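Local atomic coordinates of uncharacterized protein (Eubacterium siraeum, PDB entry 4NZK), a protein that is of unknown function but has an SGNH hydrolase-like domain and may act as an esterase or acyltransferase on a substrate not yet identified. Residues A83-Y88 with N131-K136; Y88-K93 with K136-I141; V100-M105 with V329-C334; C308-F313 with E344-N349. One frame throughout, in Å; residues are numbered along the deposited sequence. Where two conformers were deposited one is given.

Interaction 1. Residues A83-Y88 with N131-K136; sequences ANYASY and NSIANK. With EDO (1,2-ethanediol), chain D.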
# COMPACT_ATOMS: atom_id res chain seq x y z
N ALA A 83 10.90 -1.11 15.65
CA ALA A 83 10.76 -2.06 16.74
C ALA A 83 9.35 -2.14 17.28
O ALA A 83 8.84 -3.23 17.59
CB ALA A 83 11.73 -1.72 17.86
N ASN A 84 8.69 -1.00 17.41
CA ASN A 84 7.32 -1.01 17.90
C ASN A 84 6.42 -1.78 16.96
O ASN A 84 5.70 -2.67 17.38
CB ASN A 84 6.78 0.40 18.09
CG ASN A 84 7.41 1.13 19.27
OD1 ASN A 84 8.29 0.64 19.96
ND2 ASN A 84 6.91 2.31 19.50
N TYR A 85 6.48 -1.43 15.68
CA TYR A 85 5.70 -2.13 14.65
C TYR A 85 5.91 -3.64 14.74
O TYR A 85 4.94 -4.39 14.74
CB TYR A 85 6.17 -1.60 13.27
CG TYR A 85 5.57 -2.30 12.09
CD1 TYR A 85 4.30 -1.97 11.65
CD2 TYR A 85 6.27 -3.27 11.37
CE1 TYR A 85 3.74 -2.58 10.54
CE2 TYR A 85 5.71 -3.89 10.25
CZ TYR A 85 4.45 -3.55 9.84
OH TYR A 85 3.83 -4.13 8.78
N ALA A 86 7.16 -4.08 14.77
CA ALA A 86 7.41 -5.53 14.80
C ALA A 86 6.80 -6.14 16.06
O ALA A 86 6.20 -7.20 15.98
CB ALA A 86 8.90 -5.85 14.76
N SER A 87 6.92 -5.48 17.20
CA SER A 87 6.33 -5.99 18.43
C SER A 87 4.81 -6.10 18.35
O SER A 87 4.22 -7.05 18.86
CB SER A 87 6.75 -5.11 19.61
OG SER A 87 6.29 -5.62 20.85
N TYR A 88 4.17 -5.14 17.70
CA TYR A 88 2.73 -5.17 17.54
C TYR A 88 2.29 -6.31 16.62
O TYR A 88 1.30 -7.00 16.87
CB TYR A 88 2.21 -3.83 17.03
CG TYR A 88 2.60 -2.62 17.86
CD1 TYR A 88 2.90 -2.74 19.20
CD2 TYR A 88 2.69 -1.36 17.28
CE1 TYR A 88 3.28 -1.64 19.96
CE2 TYR A 88 3.05 -0.25 18.02
CZ TYR A 88 3.36 -0.41 19.36
OH TYR A 88 3.73 0.70 20.11
N ASN A 131 14.79 -4.39 6.71
CA ASN A 131 15.55 -5.50 7.30
C ASN A 131 15.40 -5.57 8.81
O ASN A 131 15.22 -6.67 9.38
CB ASN A 131 17.04 -5.42 6.95
CG ASN A 131 17.32 -5.71 5.49
OD1 ASN A 131 16.51 -6.33 4.78
ND2 ASN A 131 18.51 -5.32 5.05
N SER A 132 15.50 -4.41 9.47
CA SER A 132 15.38 -4.37 10.93
C SER A 132 14.04 -4.95 11.39
O SER A 132 13.97 -5.76 12.32
CB SER A 132 15.54 -2.93 11.43
OG SER A 132 15.26 -2.85 12.83
N ILE A 133 12.96 -4.53 10.73
CA ILE A 133 11.65 -5.07 11.02
C ILE A 133 11.62 -6.60 10.81
O ILE A 133 11.19 -7.36 11.68
CB ILE A 133 10.57 -4.36 10.16
CG1 ILE A 133 10.40 -2.91 10.64
CG2 ILE A 133 9.25 -5.12 10.21
CD1 ILE A 133 9.71 -2.02 9.66
N ALA A 134 12.11 -7.05 9.65
CA ALA A 134 12.10 -8.49 9.33
C ALA A 134 12.83 -9.31 10.40
O ALA A 134 12.37 -10.37 10.80
CB ALA A 134 12.70 -8.75 7.95
N ASN A 135 13.91 -8.75 10.92
CA ASN A 135 14.74 -9.44 11.88
C ASN A 135 14.07 -9.56 13.23
O ASN A 135 14.47 -10.40 14.04
CB ASN A 135 16.08 -8.73 12.04
CG ASN A 135 16.95 -8.84 10.80
OD1 ASN A 135 16.87 -9.80 10.04
ND2 ASN A 135 17.81 -7.86 10.61
N LYS A 136 13.07 -8.72 13.50
CA LYS A 136 12.40 -8.70 14.80
C LYS A 136 11.09 -9.47 14.80
O LYS A 136 10.45 -9.64 15.87
CB LYS A 136 12.16 -7.23 15.21
CG LYS A 136 13.44 -6.50 15.55
CD LYS A 136 13.28 -4.99 15.61
CE LYS A 136 14.57 -4.28 16.01
NZ LYS A 136 15.73 -4.56 15.07
C1 EDO D . 19.25 -5.20 17.38
O1 EDO D . 19.32 -6.45 16.64
C2 EDO D . 19.32 -3.99 16.43
O2 EDO D . 18.00 -3.41 16.20
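Ala86 and Lys136 meet through their CB atoms, 3.6 Å apart, where helix 83-96 passes the C-terminal part of helix 126-136. The two axes approach to 8.8 Å and run in roughly the same direction, 33° apart.

Apart from Ala86, the apolar contact is carried by Tyr85 and Ile133, which cross at about a right angle: CG2 of Ile133 sits in the plane of the tyrosine ring at its edge, 3.7 Å from Tyr85 CD2 and equally close to CE2. Tyr85 CG is anti to the backbone N (chi1 174°); farther out, the ring's OH hydrogen-bonds Asn104 of the sheet. The aliphatic chain of Lys136 runs past Ala83, its CD 4.0 Å from Ala83 CA.

No hydrogen bond links the helices here. The polar contacts gather at the ammonium of Lys136, where NZ, turned by a bend at chi4, donates to Ser132 OG (2.9 Å) one turn back and to O2 of a 1,2-ethanediol (2.8 Å). Ser132 OG also bonds the carbonyl of Asp81, just before the first helix.

Alanines at the interface accompany the close approach of two helices that run in the same general direction, packed beside the central sheet of an SGNH hydrolase-like α/β fold.

Interaction 2. Residues Y88-K93 with K136-I141; sequences YLNEFK and KLVNVI. With EDO (1,2-ethanediol), chain D.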
# COMPACT_ATOMS: atom_id res chain seq x y z
N TYR A 88 4.17 -5.14 17.70
CA TYR A 88 2.73 -5.17 17.54
C TYR A 88 2.29 -6.31 16.62
O TYR A 88 1.30 -7.00 16.87
CB TYR A 88 2.21 -3.83 17.03
CG TYR A 88 2.60 -2.62 17.86
CD1 TYR A 88 2.90 -2.74 19.20
CD2 TYR A 88 2.69 -1.36 17.28
CE1 TYR A 88 3.28 -1.64 19.96
CE2 TYR A 88 3.05 -0.25 18.02
CZ TYR A 88 3.36 -0.41 19.36
OH TYR A 88 3.73 0.70 20.11
N LEU A 89 2.98 -6.47 15.51
CA LEU A 89 2.69 -7.61 14.62
C LEU A 89 2.87 -8.92 15.35
O LEU A 89 2.08 -9.84 15.19
CB LEU A 89 3.60 -7.62 13.36
CG LEU A 89 2.99 -6.96 12.15
CD1 LEU A 89 2.69 -5.50 12.35
CD2 LEU A 89 3.92 -7.15 10.98
N ASN A 90 3.94 -9.02 16.15
CA ASN A 90 4.21 -10.27 16.87
C ASN A 90 3.06 -10.57 17.85
O ASN A 90 2.65 -11.72 17.97
CB ASN A 90 5.51 -10.18 17.61
CG ASN A 90 6.70 -10.26 16.66
OD1 ASN A 90 6.57 -10.66 15.49
ND2 ASN A 90 7.86 -9.85 17.17
N GLU A 91 2.57 -9.53 18.50
CA GLU A 91 1.45 -9.67 19.44
C GLU A 91 0.19 -10.11 18.70
O GLU A 91 -0.54 -11.00 19.18
CB GLU A 91 1.19 -8.36 20.18
CG GLU A 91 -0.07 -8.38 21.05
CD GLU A 91 0.09 -9.17 22.34
OE1 GLU A 91 1.22 -9.59 22.67
OE2 GLU A 91 -0.94 -9.31 23.07
N PHE A 92 -0.07 -9.47 17.56
CA PHE A 92 -1.21 -9.85 16.77
C PHE A 92 -1.12 -11.33 16.41
O PHE A 92 -2.12 -12.07 16.50
CB PHE A 92 -1.29 -9.00 15.49
CG PHE A 92 -2.42 -9.40 14.60
CD1 PHE A 92 -3.68 -8.91 14.78
CD2 PHE A 92 -2.20 -10.29 13.58
CE1 PHE A 92 -4.72 -9.30 13.96
CE2 PHE A 92 -3.23 -10.70 12.77
CZ PHE A 92 -4.48 -10.20 12.96
N LYS A 93 0.06 -11.77 15.95
CA LYS A 93 0.24 -13.17 15.57
C LYS A 93 0.02 -14.11 16.76
O LYS A 93 -0.62 -15.16 16.62
CB LYS A 93 1.61 -13.37 14.94
CG LYS A 93 1.98 -14.83 14.72
CD LYS A 93 1.09 -15.59 13.76
CE LYS A 93 1.50 -17.07 13.76
NZ LYS A 93 0.76 -17.82 12.71
N LYS A 136 13.07 -8.72 13.50
CA LYS A 136 12.40 -8.70 14.80
C LYS A 136 11.09 -9.47 14.80
O LYS A 136 10.45 -9.64 15.87
CB LYS A 136 12.16 -7.23 15.21
CG LYS A 136 13.44 -6.50 15.55
CD LYS A 136 13.28 -4.99 15.61
CE LYS A 136 14.57 -4.28 16.01
NZ LYS A 136 15.73 -4.56 15.07
N LEU A 137 10.67 -9.97 13.63
CA LEU A 137 9.41 -10.72 13.53
C LEU A 137 9.54 -12.11 14.09
O LEU A 137 10.59 -12.75 13.97
CB LEU A 137 8.98 -10.85 12.09
CG LEU A 137 8.60 -9.55 11.41
CD1 LEU A 137 8.37 -9.83 9.93
CD2 LEU A 137 7.42 -8.85 12.07
N VAL A 138 8.45 -12.57 14.71
CA VAL A 138 8.34 -13.92 15.28
C VAL A 138 7.07 -14.56 14.71
O VAL A 138 5.95 -14.11 14.96
CB VAL A 138 8.26 -13.90 16.80
CG1 VAL A 138 8.04 -15.30 17.35
CG2 VAL A 138 9.52 -13.29 17.38
N ASN A 139 7.27 -15.63 13.92
CA ASN A 139 6.20 -16.38 13.28
C ASN A 139 5.30 -15.53 12.37
O ASN A 139 4.12 -15.80 12.19
CB ASN A 139 5.37 -17.12 14.30
CG ASN A 139 6.16 -18.12 15.07
OD1 ASN A 139 7.05 -18.76 14.51
ND2 ASN A 139 5.87 -18.24 16.39
N VAL A 140 5.90 -14.52 11.78
CA VAL A 140 5.27 -13.68 10.77
C VAL A 140 6.12 -13.85 9.51
O VAL A 140 7.35 -13.72 9.57
CB VAL A 140 5.18 -12.20 11.19
CG1 VAL A 140 4.64 -11.32 10.09
CG2 VAL A 140 4.29 -12.09 12.41
N ILE A 141 5.46 -14.10 8.39
CA ILE A 141 6.17 -14.35 7.12
C ILE A 141 6.53 -13.05 6.44
O ILE A 141 5.67 -12.27 6.10
CB ILE A 141 5.25 -15.17 6.19
CG1 ILE A 141 4.89 -16.50 6.86
CG2 ILE A 141 5.91 -15.38 4.84
CD1 ILE A 141 3.72 -17.19 6.21
C1 EDO D . 19.25 -5.20 17.38
O1 EDO D . 19.32 -6.45 16.64
C2 EDO D . 19.32 -3.99 16.43
O2 EDO D . 18.00 -3.41 16.20
O HOH W 1 4.45 -13.80 17.26
O HOH W 2 2.16 -16.71 10.42
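Asn90 reaches from helix 83-96 to the backbone of the loop 136-141 and binds it with both ends of its carboxamide. ND2 donates to Lys136 O at 2.9 Å; the bond is nearly straight (166° at the hydrogen), and the acceptor lies in the amide plane. OD1 in turn accepts from Val138 N at 2.8 Å, with the donor above the carbonyl plane, 43° out of it. Asn90 CG is anti to its own carbonyl carbon (chi1 -73°). The two amide atoms bond on either side of Leu137 in sequence, so one peptide C=O and one N-H of the loop are satisfied by a single side chain.

Water supplies two further links. One molecule donates both to Asn90 O and to Val138 O, linking the helix carbonyl to a loop carbonyl, two acceptors that could not bond each other directly. A second accepts from Lys93 NZ (2.9 Å) and donates to Asn139 O. The Lys93 chain, bent at chi2, crosses Asn139 at about a right angle and lays its CE 3.3 Å from Asn139 O; its ammonium also bonds the carbonyls of Gly97 and Val100.

The apolar contacts are few: Leu89 CD2 meets Leu137 CD2 at 4.0 Å, while Val140 CG2 packs on Lys93 CB. Leu89 and Leu137 also both touch Asn104 of the sheet.

The arrangement is a side-chain-to-backbone clasp of a loop by a helix asparagine, a helix-to-loop contact of the α/β fold in the connection between helix 126-136 and the short edge strand 141-142.

Interaction 3. Residues V100-M105 with V329-C334; sequences VNVFNM and VLFTMC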
# COMPACT_ATOMS: atom_id res chain seq x y z
N VAL A 100 -3.58 -19.20 11.52
CA VAL A 100 -3.75 -18.05 10.66
C VAL A 100 -2.36 -17.62 10.27
O VAL A 100 -1.55 -17.30 11.13
CB VAL A 100 -4.50 -16.92 11.40
CG1 VAL A 100 -4.62 -15.71 10.52
CG2 VAL A 100 -5.90 -17.42 11.83
N ASN A 101 -2.09 -17.56 8.97
CA ASN A 101 -0.78 -17.08 8.50
C ASN A 101 -0.79 -15.58 8.43
O ASN A 101 -1.74 -15.01 7.90
CB ASN A 101 -0.36 -17.69 7.14
CG ASN A 101 0.28 -19.03 7.33
OD1 ASN A 101 0.83 -19.32 8.41
ND2 ASN A 101 0.25 -19.85 6.31
N VAL A 102 0.24 -14.97 9.02
CA VAL A 102 0.36 -13.51 9.07
C VAL A 102 1.63 -13.15 8.29
O VAL A 102 2.69 -13.76 8.51
CB VAL A 102 0.47 -13.01 10.50
CG1 VAL A 102 0.59 -11.49 10.56
CG2 VAL A 102 -0.76 -13.51 11.32
N PHE A 103 1.46 -12.22 7.35
CA PHE A 103 2.51 -11.81 6.43
C PHE A 103 2.78 -10.32 6.65
O PHE A 103 1.88 -9.55 7.01
CB PHE A 103 2.06 -11.98 4.98
CG PHE A 103 1.73 -13.39 4.55
CD1 PHE A 103 0.52 -14.00 4.89
CD2 PHE A 103 2.62 -14.09 3.77
CE1 PHE A 103 0.21 -15.27 4.42
CE2 PHE A 103 2.33 -15.37 3.31
CZ PHE A 103 1.13 -15.96 3.65
N ASN A 104 4.03 -9.94 6.42
CA ASN A 104 4.46 -8.55 6.52
C ASN A 104 5.11 -8.14 5.20
O ASN A 104 6.00 -8.82 4.70
CB ASN A 104 5.53 -8.47 7.60
CG ASN A 104 6.16 -7.10 7.68
OD1 ASN A 104 5.48 -6.13 7.90
ND2 ASN A 104 7.48 -7.03 7.46
N MSE A 105 4.68 -7.00 4.66
CA MSE A 105 5.30 -6.44 3.44
C MSE A 105 5.39 -4.95 3.56
O MSE A 105 4.44 -4.22 3.30
CB MSE A 105 4.55 -6.91 2.18
CG MSE A 105 5.38 -6.51 0.93
SE MSE A 105 4.66 -7.27 -0.71
CE MSE A 105 2.90 -6.52 -0.61
N VAL A 329 -3.48 -13.05 6.85
CA VAL A 329 -3.49 -11.62 7.18
C VAL A 329 -2.23 -11.01 6.58
O VAL A 329 -1.14 -11.53 6.80
CB VAL A 329 -3.50 -11.39 8.72
CG1 VAL A 329 -3.46 -9.90 9.03
CG2 VAL A 329 -4.75 -12.02 9.32
N LEU A 330 -2.39 -9.88 5.88
CA LEU A 330 -1.28 -9.14 5.36
C LEU A 330 -1.24 -7.75 5.98
O LEU A 330 -2.19 -7.00 5.88
CB LEU A 330 -1.42 -9.02 3.84
CG LEU A 330 -0.39 -8.13 3.16
CD1 LEU A 330 1.02 -8.67 3.31
CD2 LEU A 330 -0.74 -7.98 1.69
N PHE A 331 -0.10 -7.43 6.59
CA PHE A 331 0.22 -6.08 7.02
C PHE A 331 1.13 -5.50 5.94
O PHE A 331 2.20 -6.08 5.62
CB PHE A 331 1.00 -6.09 8.33
CG PHE A 331 0.15 -6.39 9.52
CD1 PHE A 331 -0.09 -7.69 9.90
CD2 PHE A 331 -0.46 -5.37 10.21
CE1 PHE A 331 -0.87 -7.97 11.01
CE2 PHE A 331 -1.27 -5.64 11.31
CZ PHE A 331 -1.47 -6.94 11.70
N THR A 332 0.68 -4.39 5.35
CA THR A 332 1.45 -3.78 4.29
C THR A 332 1.33 -2.28 4.36
O THR A 332 0.25 -1.74 4.53
CB THR A 332 1.06 -4.37 2.93
OG1 THR A 332 1.94 -3.85 1.90
CG2 THR A 332 -0.37 -4.09 2.55
N MSE A 333 2.48 -1.62 4.22
CA MSE A 333 2.56 -0.18 4.34
C MSE A 333 3.91 0.29 3.91
O MSE A 333 4.82 -0.52 3.73
CB MSE A 333 2.31 0.26 5.78
CG MSE A 333 3.15 -0.44 6.86
SE MSE A 333 2.32 0.22 8.55
CE MSE A 333 1.16 -1.37 8.37
N CYS A 334 4.06 1.59 3.73
CA CYS A 334 5.38 2.13 3.40
C CYS A 334 6.23 2.24 4.66
O CYS A 334 5.76 2.20 5.79
CB CYS A 334 5.26 3.46 2.67
SG CYS A 334 4.85 4.83 3.78
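Val102 and Phe331 meet on one face of the sheet, where CG1 of the valine, anti to the backbone N (chi1 -180°), comes 3.8 Å from Phe331 CE1 at the rim of the ring. Val100 CG1 reaches Val329 CG2 on the same flank at 3.9 Å. The Phe331 ring turns its edge to Phe103 O, which lies in its plane, and it also stacks edge-to-face with Phe92 of the covering helix 83-96.

The strands are parallel and in register from Val102 with Val329 to Met105 with Thr332. Backbone bonds alternate between them, from Val329 N to Asn101 O at 2.8 Å as far as Met105 N to Phe331 O at 2.8 Å; the last, from Met333 N to Met105 O, is weak. They are neighbouring inner strands of the central sheet of an SGNH hydrolase-like α/β fold, with helices packed against it.

On the opposite face, Phe103 has CG beside its own N (chi1 -62°), and its ring edge faces Val329 O, 3.5 Å from CD1. Leu330 CD1 packs against the CB atoms of Phe103, at 3.9 Å, and Met105. The selenomethionine side chain of Met105 lies beside Thr332, pointing the same way; its bend at chi3 brings CE to 3.8 Å from Thr332 OG1. That hydroxyl lies 2.9 Å from Met105 O and also hydrogen-bonds Glu294.

Interaction 4. Residues C308-F313 with E344-N349; sequences CDIRYF and EGIKNN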
# COMPACT_ATOMS: atom_id res chain seq x y z
N CYS A 308 -8.80 -3.24 5.52
CA CYS A 308 -8.85 -2.43 6.72
C CYS A 308 -7.64 -1.52 6.82
O CYS A 308 -6.54 -1.90 6.46
CB CYS A 308 -8.82 -3.35 7.93
SG CYS A 308 -10.09 -4.65 7.96
N ASP A 309 -7.85 -0.32 7.34
CA ASP A 309 -6.79 0.65 7.51
C ASP A 309 -6.40 0.71 8.99
O ASP A 309 -7.26 0.88 9.86
CB ASP A 309 -7.23 2.04 7.06
CG ASP A 309 -6.04 2.96 6.83
OD1 ASP A 309 -5.41 3.37 7.84
OD2 ASP A 309 -5.77 3.26 5.63
N ILE A 310 -5.10 0.63 9.28
CA ILE A 310 -4.63 0.65 10.67
C ILE A 310 -4.96 1.95 11.42
O ILE A 310 -4.92 1.97 12.63
CB ILE A 310 -3.11 0.40 10.73
CG1 ILE A 310 -2.34 1.54 10.03
CG2 ILE A 310 -2.77 -0.95 10.09
CD1 ILE A 310 -0.86 1.34 9.98
N ARG A 311 -5.26 3.02 10.69
CA ARG A 311 -5.63 4.30 11.29
C ARG A 311 -7.13 4.42 11.67
O ARG A 311 -7.48 5.23 12.51
CB ARG A 311 -5.27 5.44 10.33
CG ARG A 311 -3.79 5.51 10.02
CD ARG A 311 -3.52 6.33 8.78
NE ARG A 311 -3.93 5.65 7.54
CZ ARG A 311 -3.99 6.26 6.36
NH1 ARG A 311 -3.65 7.55 6.26
NH2 ARG A 311 -4.39 5.59 5.27
N TYR A 312 -7.97 3.58 11.05
CA TYR A 312 -9.44 3.72 11.10
C TYR A 312 -10.08 2.34 11.29
O TYR A 312 -10.61 1.71 10.36
CB TYR A 312 -9.97 4.33 9.80
CG TYR A 312 -9.22 5.55 9.36
CD1 TYR A 312 -9.28 6.71 10.07
CD2 TYR A 312 -8.43 5.52 8.23
CE1 TYR A 312 -8.59 7.81 9.64
CE2 TYR A 312 -7.71 6.62 7.80
CZ TYR A 312 -7.79 7.78 8.51
OH TYR A 312 -7.09 8.90 8.13
N PHE A 313 -10.03 1.86 12.50
CA PHE A 313 -10.49 0.52 12.78
C PHE A 313 -10.97 0.52 14.19
O PHE A 313 -10.19 0.71 15.12
CB PHE A 313 -9.35 -0.47 12.60
CG PHE A 313 -9.78 -1.92 12.69
CD1 PHE A 313 -10.32 -2.55 11.58
CD2 PHE A 313 -9.59 -2.66 13.85
CE1 PHE A 313 -10.71 -3.87 11.63
CE2 PHE A 313 -9.99 -3.98 13.91
CZ PHE A 313 -10.53 -4.60 12.78
N GLU A 344 1.59 2.93 15.34
CA GLU A 344 0.95 2.89 16.65
C GLU A 344 -0.53 2.55 16.54
O GLU A 344 -1.15 2.12 17.53
CB GLU A 344 1.16 4.21 17.40
CG GLU A 344 2.63 4.56 17.62
CD GLU A 344 3.43 3.44 18.32
OE1 GLU A 344 2.93 2.87 19.32
OE2 GLU A 344 4.55 3.10 17.86
N GLY A 345 -1.10 2.71 15.35
CA GLY A 345 -2.50 2.33 15.15
C GLY A 345 -2.74 0.84 15.33
O GLY A 345 -3.86 0.39 15.65
N ILE A 346 -1.70 0.06 15.10
CA ILE A 346 -1.84 -1.36 15.30
C ILE A 346 -2.11 -1.60 16.79
O ILE A 346 -3.01 -2.36 17.13
CB ILE A 346 -0.63 -2.14 14.77
CG1 ILE A 346 -0.45 -1.85 13.26
CG2 ILE A 346 -0.80 -3.63 15.04
CD1 ILE A 346 0.88 -2.32 12.67
N LYS A 347 -1.34 -0.96 17.66
CA LYS A 347 -1.50 -1.13 19.10
C LYS A 347 -2.80 -0.48 19.57
O LYS A 347 -3.59 -1.11 20.25
CB LYS A 347 -0.31 -0.51 19.85
CG LYS A 347 -0.48 -0.59 21.35
CD LYS A 347 0.64 0.09 22.11
CE LYS A 347 0.32 0.00 23.61
NZ LYS A 347 1.41 0.52 24.48
N ASN A 348 -3.05 0.74 19.11
CA ASN A 348 -4.18 1.50 19.66
C ASN A 348 -5.52 1.19 19.10
O ASN A 348 -6.55 1.42 19.76
CB ASN A 348 -3.91 2.98 19.48
CG ASN A 348 -2.67 3.44 20.24
OD1 ASN A 348 -2.31 2.88 21.28
ND2 ASN A 348 -2.00 4.44 19.70
N ASN A 349 -5.53 0.70 17.86
CA ASN A 349 -6.79 0.39 17.17
C ASN A 349 -6.99 -1.12 17.00
O ASN A 349 -7.99 -1.66 17.42
CB ASN A 349 -6.86 1.11 15.83
CG ASN A 349 -6.68 2.63 15.95
OD1 ASN A 349 -7.11 3.25 16.93
ND2 ASN A 349 -5.99 3.23 14.96
O HOH W 3 -5.61 6.11 14.66
O HOH W 4 -10.21 0.44 17.95
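Gly345 faces Ile310 in helix 344-350, its CA 3.5 Å from Ile310 O in a CA-H...O contact. Gly345 has no side chain, and its CA comes directly against the carbonyl oxygen.

Ile346 follows, crossing Ile310 at a slant; its CG1 touches Ile310 CG2 at 4.0 Å. Ile346 also packs on Tyr85, Tyr88 and Leu89 of helix 83-96, which places it between that helix and the turn.

The partner segment is the end of strand 304-309, which leaves the mixed sheet of the α/β fold through a type I β turn from Asp309 to Tyr312. An Asx turn is built into it: Asp309 OD1 takes Arg311 N through its anti lone pair, while Arg311 NE approaches the same oxygen from the syn side at 2.7 Å. Arg311 NH2 binds Asp309 OD2, completing a side-on, two-nitrogen grip. Salt bridges from Asp309 to Lys287 and from Arg311 to Asp267 extend the charged cluster.

Asn349, at the end of a wider π-type turn of the helix, makes the direct polar link. CG is anti to its carbonyl carbon (chi1 -55°), and ND2 donates to Ile310 O; the bond is 2.9 Å long and 170° at the hydrogen, with the acceptor in the amide plane. ND2 also donates to a water that in turn donates to Arg311 O. Asn349 CB lies 3.4 Å from Phe313 O, and Asn349 O sits near the plane of the Phe313 ring, at its edge.

Interactions 1 and 2 are successive parts of one packing surface, their centres 8 Å apart: helix 83-96 meets first helix 126-136 and then the loop after it, sharing Tyr88 and Lys136. Interaction 3, in the central sheet, lies 9 Å from interaction 2 and 12 Å from interaction 1, centre to centre. Tyr85 OH to Asn104 OD1 (2.7 Å) joins it to interaction 1, Ile141 N to Val102 O (2.8 Å) to interaction 2. Interaction 4 lies 14 Å from interaction 3, yet Ile346 packs on helix 83-96 and Glu344 bonds Tyr88. Interactions 1, 2 and 3 interleave along the chain, as do 3 and 4, so segments far apart in sequence meet on and beside the α/β sheet.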